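Putative enoyl-CoA hydratase/isomerase (Mycobacterium abscessus, PDB 4MI2) probably isomerises acyl-CoA thioesters in phenylacetate degradation, as a member of the enoyl-CoA hydratase/isomerase (crotonase) family. Local coordinates at residues Ala8-Ser12 against Ala43-Ala47; Leu32-Thr38 against Thr88-Tyr93; Val53-Ser59 against Val105-Ala110; Leu220-Asn224 against Arg235-Ala239. Residue numbers count along the deposited sequence, not the author numbering.

Contact 1. Residues Ala8-Ser12 against Ala43-Ala47; sequences AVAYS and ALLAA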
loop_
_atom_site.group_PDB
_atom_site.type_symbol
_atom_site.label_atom_id
_atom_site.label_comp_id
_atom_site.label_asym_id
_atom_site.label_seq_id
_atom_site.Cartn_x
_atom_site.Cartn_y
_atom_site.Cartn_z
ATOM N N ALA B 8 -19.781 5.040 31.473
ATOM C CA ALA B 8 -18.518 4.399 31.027
ATOM C C ALA B 8 -17.904 5.037 29.758
ATOM O O ALA B 8 -16.680 5.127 29.619
ATOM C CB ALA B 8 -18.734 2.909 30.808
ATOM N N VAL B 9 -18.760 5.453 28.832
ATOM C CA VAL B 9 -18.335 6.218 27.668
ATOM C C VAL B 9 -19.115 7.533 27.651
ATOM O O VAL B 9 -20.336 7.519 27.690
ATOM C CB VAL B 9 -18.587 5.435 26.363
ATOM C CG1 VAL B 9 -18.204 6.270 25.147
ATOM C CG2 VAL B 9 -17.813 4.122 26.369
ATOM N N ALA B 10 -18.418 8.664 27.620
ATOM C CA ALA B 10 -19.086 9.968 27.578
ATOM C C ALA B 10 -19.355 10.361 26.136
ATOM O O ALA B 10 -18.497 10.190 25.272
ATOM C CB ALA B 10 -18.244 11.037 28.265
ATOM N N TYR B 11 -20.550 10.881 25.883
ATOM C CA TYR B 11 -20.935 11.366 24.568
ATOM C C TYR B 11 -21.527 12.760 24.688
ATOM O O TYR B 11 -22.353 13.017 25.566
ATOM C CB TYR B 11 -21.965 10.429 23.935
ATOM C CG TYR B 11 -22.443 10.870 22.571
ATOM C CD1 TYR B 11 -21.665 10.662 21.447
ATOM C CD2 TYR B 11 -23.677 11.496 22.405
ATOM C CE1 TYR B 11 -22.093 11.055 20.188
ATOM C CE2 TYR B 11 -24.121 11.896 21.147
ATOM C CZ TYR B 11 -23.318 11.670 20.040
ATOM O OH TYR B 11 -23.730 12.060 18.787
ATOM N N SER B 12 -21.105 13.654 23.801
ATOM C CA SER B 12 -21.718 14.979 23.673
ATOM C C SER B 12 -21.510 15.539 22.266
ATOM O O SER B 12 -20.549 15.184 21.584
ATOM C CB SER B 12 -21.125 15.949 24.701
ATOM O OG SER B 12 -19.738 16.130 24.474
ATOM N N ALA B 43 -22.867 5.369 21.304
ATOM C CA ALA B 43 -22.246 6.664 21.023
ATOM C C ALA B 43 -21.883 6.801 19.534
ATOM O O ALA B 43 -22.161 7.843 18.921
ATOM C CB ALA B 43 -21.020 6.887 21.897
ATOM N N LEU B 44 -21.278 5.764 18.955
ATOM C CA LEU B 44 -20.940 5.777 17.523
ATOM C C LEU B 44 -22.189 5.825 16.625
ATOM O O LEU B 44 -22.219 6.551 15.623
ATOM C CB LEU B 44 -20.074 4.564 17.150
ATOM C CG LEU B 44 -18.673 4.526 17.769
ATOM C CD1 LEU B 44 -18.095 3.119 17.717
ATOM C CD2 LEU B 44 -17.734 5.518 17.089
ATOM N N LEU B 45 -23.216 5.064 16.975
ATOM C CA LEU B 45 -24.474 5.134 16.224
ATOM C C LEU B 45 -25.116 6.533 16.323
ATOM O O LEU B 45 -25.593 7.072 15.328
ATOM C CB LEU B 45 -25.450 4.043 16.675
ATOM C CG LEU B 45 -25.041 2.610 16.311
ATOM C CD1 LEU B 45 -26.012 1.601 16.912
ATOM C CD2 LEU B 45 -24.950 2.424 14.805
ATOM N N ALA B 46 -25.111 7.128 17.513
ATOM C CA ALA B 46 -25.667 8.467 17.694
ATOM C C ALA B 46 -24.917 9.450 16.798
ATOM O O ALA B 46 -25.527 10.181 16.025
ATOM C CB ALA B 46 -25.581 8.892 19.148
ATOM N N ALA B 47 -23.587 9.426 16.877
ATOM C CA ALA B 47 -22.737 10.290 16.049
ATOM C C ALA B 47 -22.998 10.144 14.545
ATOM O O ALA B 47 -23.002 11.132 13.811
ATOM C CB ALA B 47 -21.271 10.014 16.344
#

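Contact 2. Residues Leu32-Thr38 against Thr88-Tyr93; sequences LDRTMKT and TVREHY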
loop_
_atom_site.group_PDB
_atom_site.type_symbol
_atom_site.label_atom_id
_atom_site.label_comp_id
_atom_site.label_asym_id
_atom_site.label_seq_id
_atom_site.Cartn_x
_atom_site.Cartn_y
_atom_site.Cartn_z
ATOM N N LEU B 32 -12.159 -2.893 27.660
ATOM C CA LEU B 32 -13.527 -2.932 27.151
ATOM C C LEU B 32 -14.309 -4.109 27.726
ATOM O O LEU B 32 -14.124 -5.248 27.307
ATOM C CB LEU B 32 -13.513 -3.003 25.621
ATOM C CG LEU B 32 -12.726 -1.880 24.936
ATOM C CD1 LEU B 32 -12.641 -2.139 23.453
ATOM C CD2 LEU B 32 -13.346 -0.518 25.215
ATOM N N ASP B 33 -15.168 -3.827 28.703
ATOM C CA ASP B 33 -16.117 -4.825 29.216
ATOM C C ASP B 33 -17.484 -4.616 28.537
ATOM O O ASP B 33 -17.620 -3.729 27.692
ATOM C CB ASP B 33 -16.199 -4.761 30.747
ATOM C CG ASP B 33 -16.766 -3.438 31.278
ATOM O OD1 ASP B 33 -17.040 -2.506 30.491
ATOM O OD2 ASP B 33 -16.950 -3.348 32.507
ATOM N N ARG B 34 -18.480 -5.425 28.878
ATOM C CA ARG B 34 -19.761 -5.393 28.158
ATOM C C ARG B 34 -20.424 -4.010 28.180
ATOM O O ARG B 34 -20.914 -3.541 27.155
ATOM C CB ARG B 34 -20.727 -6.458 28.708
ATOM C CG ARG B 34 -20.432 -7.855 28.191
ATOM C CD ARG B 34 -21.494 -8.850 28.623
ATOM N NE ARG B 34 -21.424 -9.048 30.067
ATOM C CZ ARG B 34 -20.602 -9.900 30.683
ATOM N NH1 ARG B 34 -20.618 -9.985 32.010
ATOM N NH2 ARG B 34 -19.769 -10.668 29.990
ATOM N N THR B 35 -20.432 -3.372 29.346
ATOM C CA THR B 35 -20.996 -2.031 29.519
ATOM C C THR B 35 -20.299 -1.023 28.620
ATOM O O THR B 35 -20.944 -0.231 27.945
ATOM C CB THR B 35 -20.843 -1.553 30.976
ATOM O OG1 THR B 35 -21.511 -2.469 31.839
ATOM C CG2 THR B 35 -21.428 -0.162 31.170
ATOM N N MET B 36 -18.978 -1.064 28.631
ATOM C CA MET B 36 -18.165 -0.193 27.809
ATOM C C MET B 36 -18.432 -0.383 26.307
ATOM O O MET B 36 -18.520 0.584 25.556
ATOM C CB MET B 36 -16.711 -0.490 28.099
ATOM C CG MET B 36 -15.763 0.566 27.608
ATOM S SD MET B 36 -15.299 1.682 28.935
ATOM C CE MET B 36 -13.939 2.501 28.112
ATOM N N LYS B 37 -18.543 -1.639 25.882
ATOM C CA LYS B 37 -18.771 -1.984 24.472
ATOM C C LYS B 37 -20.154 -1.562 23.984
ATOM O O LYS B 37 -20.296 -1.017 22.888
ATOM C CB LYS B 37 -18.571 -3.486 24.256
ATOM C CG LYS B 37 -17.101 -3.891 24.333
ATOM C CD LYS B 37 -16.866 -5.378 24.141
ATOM C CE LYS B 37 -17.081 -6.170 25.415
ATOM N NZ LYS B 37 -16.363 -7.476 25.353
ATOM N N THR B 38 -21.163 -1.819 24.809
ATOM C CA THR B 38 -22.535 -1.422 24.509
ATOM C C THR B 38 -22.675 0.103 24.417
ATOM O O THR B 38 -23.331 0.610 23.514
ATOM C CB THR B 38 -23.503 -1.995 25.570
ATOM O OG1 THR B 38 -23.525 -3.426 25.453
ATOM C CG2 THR B 38 -24.911 -1.468 25.378
ATOM N N THR B 88 -18.246 -12.386 21.873
ATOM C CA THR B 88 -18.209 -10.937 21.956
ATOM C C THR B 88 -17.695 -10.245 20.677
ATOM O O THR B 88 -18.099 -9.116 20.387
ATOM C CB THR B 88 -17.392 -10.485 23.185
ATOM O OG1 THR B 88 -17.619 -9.095 23.410
ATOM C CG2 THR B 88 -15.899 -10.760 23.004
ATOM N N VAL B 89 -16.832 -10.916 19.914
ATOM C CA VAL B 89 -16.341 -10.354 18.648
ATOM C C VAL B 89 -17.517 -10.082 17.710
ATOM O O VAL B 89 -17.625 -9.011 17.109
ATOM C CB VAL B 89 -15.304 -11.275 17.944
ATOM C CG1 VAL B 89 -14.828 -10.645 16.642
ATOM C CG2 VAL B 89 -14.105 -11.536 18.852
ATOM N N ARG B 90 -18.413 -11.053 17.624
ATOM C CA ARG B 90 -19.562 -10.973 16.740
ATOM C C ARG B 90 -20.671 -10.087 17.337
ATOM O O ARG B 90 -21.300 -9.297 16.635
ATOM C CB ARG B 90 -20.081 -12.393 16.474
ATOM C CG ARG B 90 -20.459 -12.665 15.037
ATOM C CD ARG B 90 -20.951 -14.089 14.878
ATOM N NE ARG B 90 -19.876 -15.060 14.679
ATOM C CZ ARG B 90 -19.269 -15.290 13.515
ATOM N NH1 ARG B 90 -18.322 -16.219 13.437
ATOM N NH2 ARG B 90 -19.593 -14.600 12.426
ATOM N N GLU B 91 -20.885 -10.213 18.640
ATOM C CA GLU B 91 -21.949 -9.490 19.345
ATOM C C GLU B 91 -21.610 -8.018 19.632
ATOM O O GLU B 91 -22.490 -7.177 19.606
ATOM C CB GLU B 91 -22.264 -10.228 20.662
ATOM C CG GLU B 91 -23.332 -9.585 21.544
ATOM C CD GLU B 91 -23.586 -10.346 22.853
ATOM O OE1 GLU B 91 -23.014 -11.444 23.067
ATOM O OE2 GLU B 91 -24.386 -9.833 23.675
ATOM N N HIS B 92 -20.347 -7.706 19.917
ATOM C CA HIS B 92 -19.968 -6.357 20.371
ATOM C C HIS B 92 -18.980 -5.623 19.474
ATOM O O HIS B 92 -19.225 -4.488 19.076
ATOM C CB HIS B 92 -19.373 -6.423 21.775
ATOM C CG HIS B 92 -20.335 -6.912 22.802
ATOM N ND1 HIS B 92 -20.172 -8.109 23.465
ATOM C CD2 HIS B 92 -21.494 -6.380 23.255
ATOM C CE1 HIS B 92 -21.179 -8.279 24.307
ATOM N NE2 HIS B 92 -21.996 -7.245 24.195
ATOM N N TYR B 93 -17.856 -6.265 19.175
ATOM C CA TYR B 93 -16.784 -5.605 18.433
ATOM C C TYR B 93 -17.164 -5.332 16.983
ATOM O O TYR B 93 -16.964 -4.228 16.484
ATOM C CB TYR B 93 -15.492 -6.419 18.520
ATOM C CG TYR B 93 -14.862 -6.350 19.890
ATOM C CD1 TYR B 93 -14.924 -7.427 20.774
ATOM C CD2 TYR B 93 -14.224 -5.193 20.312
ATOM C CE1 TYR B 93 -14.351 -7.355 22.031
ATOM C CE2 TYR B 93 -13.642 -5.113 21.563
ATOM C CZ TYR B 93 -13.709 -6.195 22.416
ATOM O OH TYR B 93 -13.143 -6.102 23.659
HETATM O O HOH W 1 -21.075 -3.158 21.243
#

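Contact 3. Residues Val53-Ser59 against Val105-Ala110; sequences VRAVVMS and VPVVVA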
loop_
_atom_site.group_PDB
_atom_site.type_symbol
_atom_site.label_atom_id
_atom_site.label_comp_id
_atom_site.label_asym_id
_atom_site.label_seq_id
_atom_site.Cartn_x
_atom_site.Cartn_y
_atom_site.Cartn_z
ATOM N N VAL B 53 -24.013 16.606 13.200
ATOM C CA VAL B 53 -22.615 16.263 13.464
ATOM C C VAL B 53 -21.766 16.506 12.212
ATOM O O VAL B 53 -22.094 16.010 11.139
ATOM C CB VAL B 53 -22.489 14.801 13.951
ATOM C CG1 VAL B 53 -21.039 14.335 13.931
ATOM C CG2 VAL B 53 -23.081 14.671 15.346
ATOM N N ARG B 54 -20.696 17.288 12.349
ATOM C CA ARG B 54 -19.833 17.624 11.203
ATOM C C ARG B 54 -18.397 17.078 11.363
ATOM O O ARG B 54 -17.591 17.102 10.424
ATOM C CB ARG B 54 -19.854 19.146 10.918
ATOM C CG ARG B 54 -21.222 19.802 11.151
ATOM C CD ARG B 54 -21.647 21.000 10.289
ATOM N NE ARG B 54 -20.643 21.636 9.432
ATOM C CZ ARG B 54 -20.418 22.954 9.337
ATOM N NH1 ARG B 54 -21.079 23.832 10.090
ATOM N NH2 ARG B 54 -19.499 23.409 8.486
ATOM N N ALA B 55 -18.093 16.579 12.555
ATOM C CA ALA B 55 -16.832 15.876 12.819
ATOM C C ALA B 55 -16.950 15.131 14.136
ATOM O O ALA B 55 -17.791 15.462 14.972
ATOM C CB ALA B 55 -15.651 16.844 12.865
ATOM N N VAL B 56 -16.089 14.132 14.306
ATOM C CA VAL B 56 -16.071 13.299 15.496
ATOM C C VAL B 56 -14.659 13.292 16.075
ATOM O O VAL B 56 -13.670 13.237 15.337
ATOM C CB VAL B 56 -16.498 11.858 15.171
ATOM C CG1 VAL B 56 -16.400 10.958 16.394
ATOM C CG2 VAL B 56 -17.908 11.848 14.615
ATOM N N VAL B 57 -14.574 13.370 17.399
ATOM C CA VAL B 57 -13.303 13.213 18.078
ATOM C C VAL B 57 -13.436 12.115 19.134
ATOM O O VAL B 57 -14.343 12.124 19.974
ATOM C CB VAL B 57 -12.740 14.542 18.645
ATOM C CG1 VAL B 57 -13.759 15.281 19.494
ATOM C CG2 VAL B 57 -11.451 14.298 19.427
ATOM N N MET B 58 -12.526 11.158 19.044
ATOM C CA MET B 58 -12.471 10.018 19.935
ATOM C C MET B 58 -11.258 10.227 20.855
ATOM O O MET B 58 -10.155 10.498 20.379
ATOM C CB MET B 58 -12.335 8.752 19.081
ATOM C CG MET B 58 -12.966 7.487 19.633
ATOM S SD MET B 58 -13.571 6.372 18.324
ATOM C CE MET B 58 -12.135 6.250 17.243
ATOM N N SER B 59 -11.479 10.143 22.168
ATOM C CA SER B 59 -10.409 10.286 23.150
ATOM C C SER B 59 -10.641 9.370 24.344
ATOM O O SER B 59 -11.612 8.616 24.369
ATOM C CB SER B 59 -10.288 11.752 23.601
ATOM O OG SER B 59 -11.483 12.201 24.207
ATOM N N VAL B 105 -18.706 11.675 8.229
ATOM C CA VAL B 105 -17.902 12.880 8.439
ATOM C C VAL B 105 -16.523 12.489 8.970
ATOM O O VAL B 105 -16.288 11.313 9.263
ATOM C CB VAL B 105 -18.629 13.896 9.358
ATOM C CG1 VAL B 105 -20.067 14.080 8.878
ATOM C CG2 VAL B 105 -18.611 13.466 10.817
ATOM N N PRO B 106 -15.593 13.458 9.056
ATOM C CA PRO B 106 -14.246 13.124 9.497
ATOM C C PRO B 106 -14.174 12.690 10.957
ATOM O O PRO B 106 -14.850 13.257 11.795
ATOM C CB PRO B 106 -13.473 14.429 9.279
ATOM C CG PRO B 106 -14.233 15.148 8.207
ATOM C CD PRO B 106 -15.664 14.829 8.517
ATOM N N VAL B 107 -13.352 11.680 11.238
ATOM C CA VAL B 107 -13.189 11.142 12.595
ATOM C C VAL B 107 -11.733 11.282 12.980
ATOM O O VAL B 107 -10.860 10.817 12.255
ATOM C CB VAL B 107 -13.574 9.650 12.671
ATOM C CG1 VAL B 107 -13.371 9.107 14.083
ATOM C CG2 VAL B 107 -15.009 9.448 12.227
ATOM N N VAL B 108 -11.491 11.935 14.114
ATOM C CA VAL B 108 -10.160 12.183 14.642
ATOM C C VAL B 108 -10.045 11.409 15.941
ATOM O O VAL B 108 -11.022 11.315 16.683
ATOM C CB VAL B 108 -9.964 13.679 14.946
ATOM C CG1 VAL B 108 -8.520 13.977 15.343
ATOM C CG2 VAL B 108 -10.379 14.526 13.750
ATOM N N VAL B 109 -8.858 10.862 16.223
ATOM C CA VAL B 109 -8.627 10.158 17.480
ATOM C C VAL B 109 -7.342 10.645 18.156
ATOM O O VAL B 109 -6.327 10.893 17.498
ATOM C CB VAL B 109 -8.644 8.622 17.296
ATOM C CG1 VAL B 109 -7.495 8.163 16.413
ATOM C CG2 VAL B 109 -8.630 7.902 18.641
ATOM N N ALA B 110 -7.432 10.831 19.474
ATOM C CA ALA B 110 -6.310 11.247 20.311
ATOM C C ALA B 110 -5.843 10.029 21.089
ATOM O O ALA B 110 -6.631 9.428 21.821
ATOM C CB ALA B 110 -6.739 12.348 21.273
#

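Contact 4. Residues Leu220-Asn224 against Arg235-Ala239; sequences LLRRN and REASA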
loop_
_atom_site.group_PDB
_atom_site.type_symbol
_atom_site.label_atom_id
_atom_site.label_comp_id
_atom_site.label_asym_id
_atom_site.label_seq_id
_atom_site.Cartn_x
_atom_site.Cartn_y
_atom_site.Cartn_z
ATOM N N LEU B 220 -15.311 8.512 -1.686
ATOM C CA LEU B 220 -14.546 8.271 -2.913
ATOM C C LEU B 220 -13.276 7.485 -2.624
ATOM O O LEU B 220 -12.987 6.503 -3.315
ATOM C CB LEU B 220 -14.169 9.572 -3.618
ATOM C CG LEU B 220 -15.261 10.326 -4.400
ATOM C CD1 LEU B 220 -14.687 11.656 -4.858
ATOM C CD2 LEU B 220 -15.805 9.523 -5.582
ATOM N N LEU B 221 -12.521 7.920 -1.614
ATOM C CA LEU B 221 -11.294 7.221 -1.212
ATOM C C LEU B 221 -11.551 5.749 -0.883
ATOM O O LEU B 221 -10.806 4.870 -1.308
ATOM C CB LEU B 221 -10.638 7.909 -0.009
ATOM C CG LEU B 221 -9.937 9.237 -0.302
ATOM C CD1 LEU B 221 -9.716 10.029 0.982
ATOM C CD2 LEU B 221 -8.614 8.997 -1.016
ATOM N N ARG B 222 -12.627 5.483 -0.152
ATOM C CA ARG B 222 -12.959 4.108 0.236
ATOM C C ARG B 222 -13.451 3.250 -0.934
ATOM O O ARG B 222 -13.047 2.109 -1.076
ATOM C CB ARG B 222 -13.994 4.113 1.357
ATOM C CG ARG B 222 -13.422 4.528 2.702
ATOM C CD ARG B 222 -14.545 4.858 3.656
ATOM N NE ARG B 222 -14.113 4.933 5.050
ATOM C CZ ARG B 222 -14.943 5.048 6.085
ATOM N NH1 ARG B 222 -16.258 5.111 5.888
ATOM N NH2 ARG B 222 -14.459 5.099 7.320
ATOM N N ARG B 223 -14.314 3.800 -1.772
ATOM C CA ARG B 223 -14.846 3.049 -2.919
ATOM C C ARG B 223 -13.800 2.744 -4.005
ATOM O O ARG B 223 -13.852 1.689 -4.654
ATOM C CB ARG B 223 -16.001 3.822 -3.564
ATOM C CG ARG B 223 -17.271 3.883 -2.740
ATOM C CD ARG B 223 -18.349 4.611 -3.530
ATOM N NE ARG B 223 -19.030 3.727 -4.481
ATOM C CZ ARG B 223 -19.930 4.125 -5.379
ATOM N NH1 ARG B 223 -20.258 5.415 -5.492
ATOM N NH2 ARG B 223 -20.500 3.224 -6.176
ATOM N N ASN B 224 -12.869 3.676 -4.201
ATOM C CA ASN B 224 -11.980 3.664 -5.359
ATOM C C ASN B 224 -10.622 3.041 -5.092
ATOM O O ASN B 224 -9.779 3.004 -5.990
ATOM C CB ASN B 224 -11.798 5.091 -5.903
ATOM C CG ASN B 224 -13.054 5.627 -6.564
ATOM O OD1 ASN B 224 -13.935 4.865 -6.962
ATOM N ND2 ASN B 224 -13.136 6.945 -6.702
ATOM N N ARG B 235 -17.451 7.821 -10.740
ATOM C CA ARG B 235 -17.810 8.202 -9.371
ATOM C C ARG B 235 -17.319 9.598 -9.002
ATOM O O ARG B 235 -18.026 10.345 -8.328
ATOM C CB ARG B 235 -17.259 7.188 -8.369
ATOM C CG ARG B 235 -17.925 5.828 -8.455
ATOM C CD ARG B 235 -17.032 4.760 -7.861
ATOM N NE ARG B 235 -17.552 3.413 -8.097
ATOM C CZ ARG B 235 -16.899 2.300 -7.777
ATOM N NH1 ARG B 235 -17.446 1.117 -8.020
ATOM N NH2 ARG B 235 -15.695 2.369 -7.215
ATOM N N GLU B 236 -16.106 9.932 -9.436
ATOM C CA GLU B 236 -15.547 11.267 -9.234
ATOM C C GLU B 236 -16.407 12.324 -9.919
ATOM O O GLU B 236 -16.736 13.336 -9.302
ATOM C CB GLU B 236 -14.084 11.345 -9.717
ATOM C CG GLU B 236 -13.081 10.685 -8.764
ATOM C CD GLU B 236 -11.645 10.713 -9.277
ATOM O OE1 GLU B 236 -11.430 11.046 -10.468
ATOM O OE2 GLU B 236 -10.725 10.390 -8.487
ATOM N N ALA B 237 -16.802 12.079 -11.174
ATOM C CA ALA B 237 -17.666 13.033 -11.901
ATOM C C ALA B 237 -19.008 13.258 -11.203
ATOM O O ALA B 237 -19.473 14.386 -11.110
ATOM C CB ALA B 237 -17.901 12.580 -13.331
ATOM N N SER B 238 -19.633 12.189 -10.711
ATOM C CA SER B 238 -20.932 12.330 -10.052
ATOM C C SER B 238 -20.817 13.120 -8.764
ATOM O O SER B 238 -21.668 13.981 -8.479
ATOM C CB SER B 238 -21.560 10.971 -9.765
ATOM O OG SER B 238 -21.894 10.357 -10.992
ATOM N N ALA B 239 -19.777 12.824 -7.995
ATOM C CA ALA B 239 -19.534 13.509 -6.737
ATOM C C ALA B 239 -19.210 14.985 -6.964
ATOM O O ALA B 239 -19.701 15.840 -6.236
ATOM C CB ALA B 239 -18.408 12.828 -5.967
#

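Contact 1. Residues Ala8-Ser12 against Ala43-Ala47
Y11 dominates the meeting of edge strand 9-12 with helix 43-47: 87 of the 201 Å² buried here belong to it. Its chi1 of 179° (t) extends the side chain away from the strand backbone, and chi2 of 78° sets the ring against A43, A46 and A47. CD1 of Y11 rests 3.9 Å from CB of A43, CZ of Y11 lies 3.7 Å from CB of A46, and CE1 of Y11 lies 4.1 Å from CB of A47, so three alanines of about one helical turn, at i, i+3 and i+4, receive one phenol. The hydroxyl reaches the backbone without bonding to it: Y11 OH is 3.3 Å from A47 N, but the angle is poor, and that amide already donates to A43 O (3.0 Å). Two residues back, V9 also points at the helix; its t rotamer (177°) places CG1 4.3 Å from CB of A43. A10, between them, is directed away, as the two-residue repeat of a strand requires. The alanines matter sterically, since methyl groups leave room for the ring while the segment axes, inclined by only 13°, stay 9.4 Å apart. L44 points away and packs on I21 of strand 18-23 and on V96, A99 and L100 of helix 87-102. Strands 9-13 and 18-23 followed by helix 34-49 form a beta-beta-alpha unit, the repeat from which the spiral core of the crotonase fold is built.

Contact 2. Residues Leu32-Thr38 against Thr88-Tyr93
T88 opens segment 88-93 with a polar pair: its OG1 accepts a hydrogen bond from K37 NZ at 2.8 Å and shares another with H92 ND1 at 2.7 Å. V89 points away and R90 is out of reach of 32-38; both pack on A237 of the second subunit. H92 makes the closest backbone approach (its CA 6.1 Å from CA of K37), and its CB touches K37 CD at 3.6 Å. A water donates to H92 O (3.1 Å) and weakly to K37 O (2.8 Å). Y93 N bonds to T88 O (3.1 Å), five residues back, marking a pi-type turn beside the alpha-type bond from H92 N (2.7 Å). K37 CD sits 4.0 Å from the Y93 ring centroid and 26° off the normal, a CH-pi contact, while L32 CD1 approaches the ring edge, 3.7 Å from Y93 CE2. Q69 accepts from K37 NZ and Y93 OH. Two helical segments, their axes 10.2 Å and 50° apart, packed around a buried lysine, form a helix-helix interface of the crotonase fold.

Contact 3. Residues Val53-Ser59 against Val105-Ala110
Four backbone hydrogen bonds define the pairing: V56 N to P106 O (2.9 Å), V108 N to V56 O (2.8 Å), M58 N to V108 O (2.8 Å) and A110 N to M58 O (2.9 Å), with N-H...O angles of 154-167°. V56 and M58 each bond on both sides of their partner residue, the parallel pattern, and V56-V107, V57-V108 and M58-V109 are in register. CA-H...O contacts reinforce it, including V57 CA to V108 O at 3.3 Å. Apolar contacts fill one face: V56 CB meets V107 CG2 at 4.1 Å, and M58 CB meets V109 CG2 at 3.8 Å. On the face of V57 and V108, V57 packs on N200 and A203; A110 meets A199 of the same helix, 195-207. Strand 18-23 flanks 55-60 and strand 128-132 flanks 107-111, so both strands are interior to the sheet. With the main-chain N-H and C=O groups paired to each other and the side chains largely branched and apolar, the chemistry implies a water-poor sheet core whose register is fixed by backbone bonding.

Contact 4. Residues Leu220-Asn224 against Arg235-Ala239
R235 has 111 Å² covered by segment 220-224. Its extended side chain (chi2 158°, chi3 -172°) carries the guanidinium to the end of helix 211-223, where NH2 of R235 donates to OD1 of N224 at 3.1 Å with an angle of 163°. The guanidinium of R223 lies flat on that of R235, centres 4.3 Å apart and planes at 24°; NH2 of R223 and NE of R235 are 3.5 Å apart, so two like charges stack face to face. L220, with 68 Å², supplies the apolar part: its CD2 lies 3.9 Å from CB of R235, and its CD1 lies 4.1 Å from CB of A239. N224 ND2 and E236 OE2 both bond to S153 OG, and E236 OE1 to A151 N, of the third subunit. The contact thus joins the C-terminal end of helix 211-223 to the middle of the next helix, 229-244, where the third subunit packs; earlier in helix 211-223, F214 and K218 pack on P106 and V107 at the start of strand 107-111.

In the fold
From the N terminus, contact 1 closes first, bringing edge strand 9-13 back against helix 34-49. Contact 2 opens before that closure and crosses it, its 32-38 segment lying between those of contact 1; both use helix 34-49, and V9 and A8 touch M36. Contact 3 opens at 53-59, inside the span of contact 2, and closes beyond it at 105-110, again crossing. A47 packs on V53 and V56, joining contacts 1 and 3. Contact 4 follows in series, a short closure between helices 211-223 and 229-244, its centre about 22 Å from that of contact 3. Contact 1 thus joins helix to sheet, contact 2 helices 34-49 and 87-102, contact 3 two strands, contact 4 two C-terminal helices.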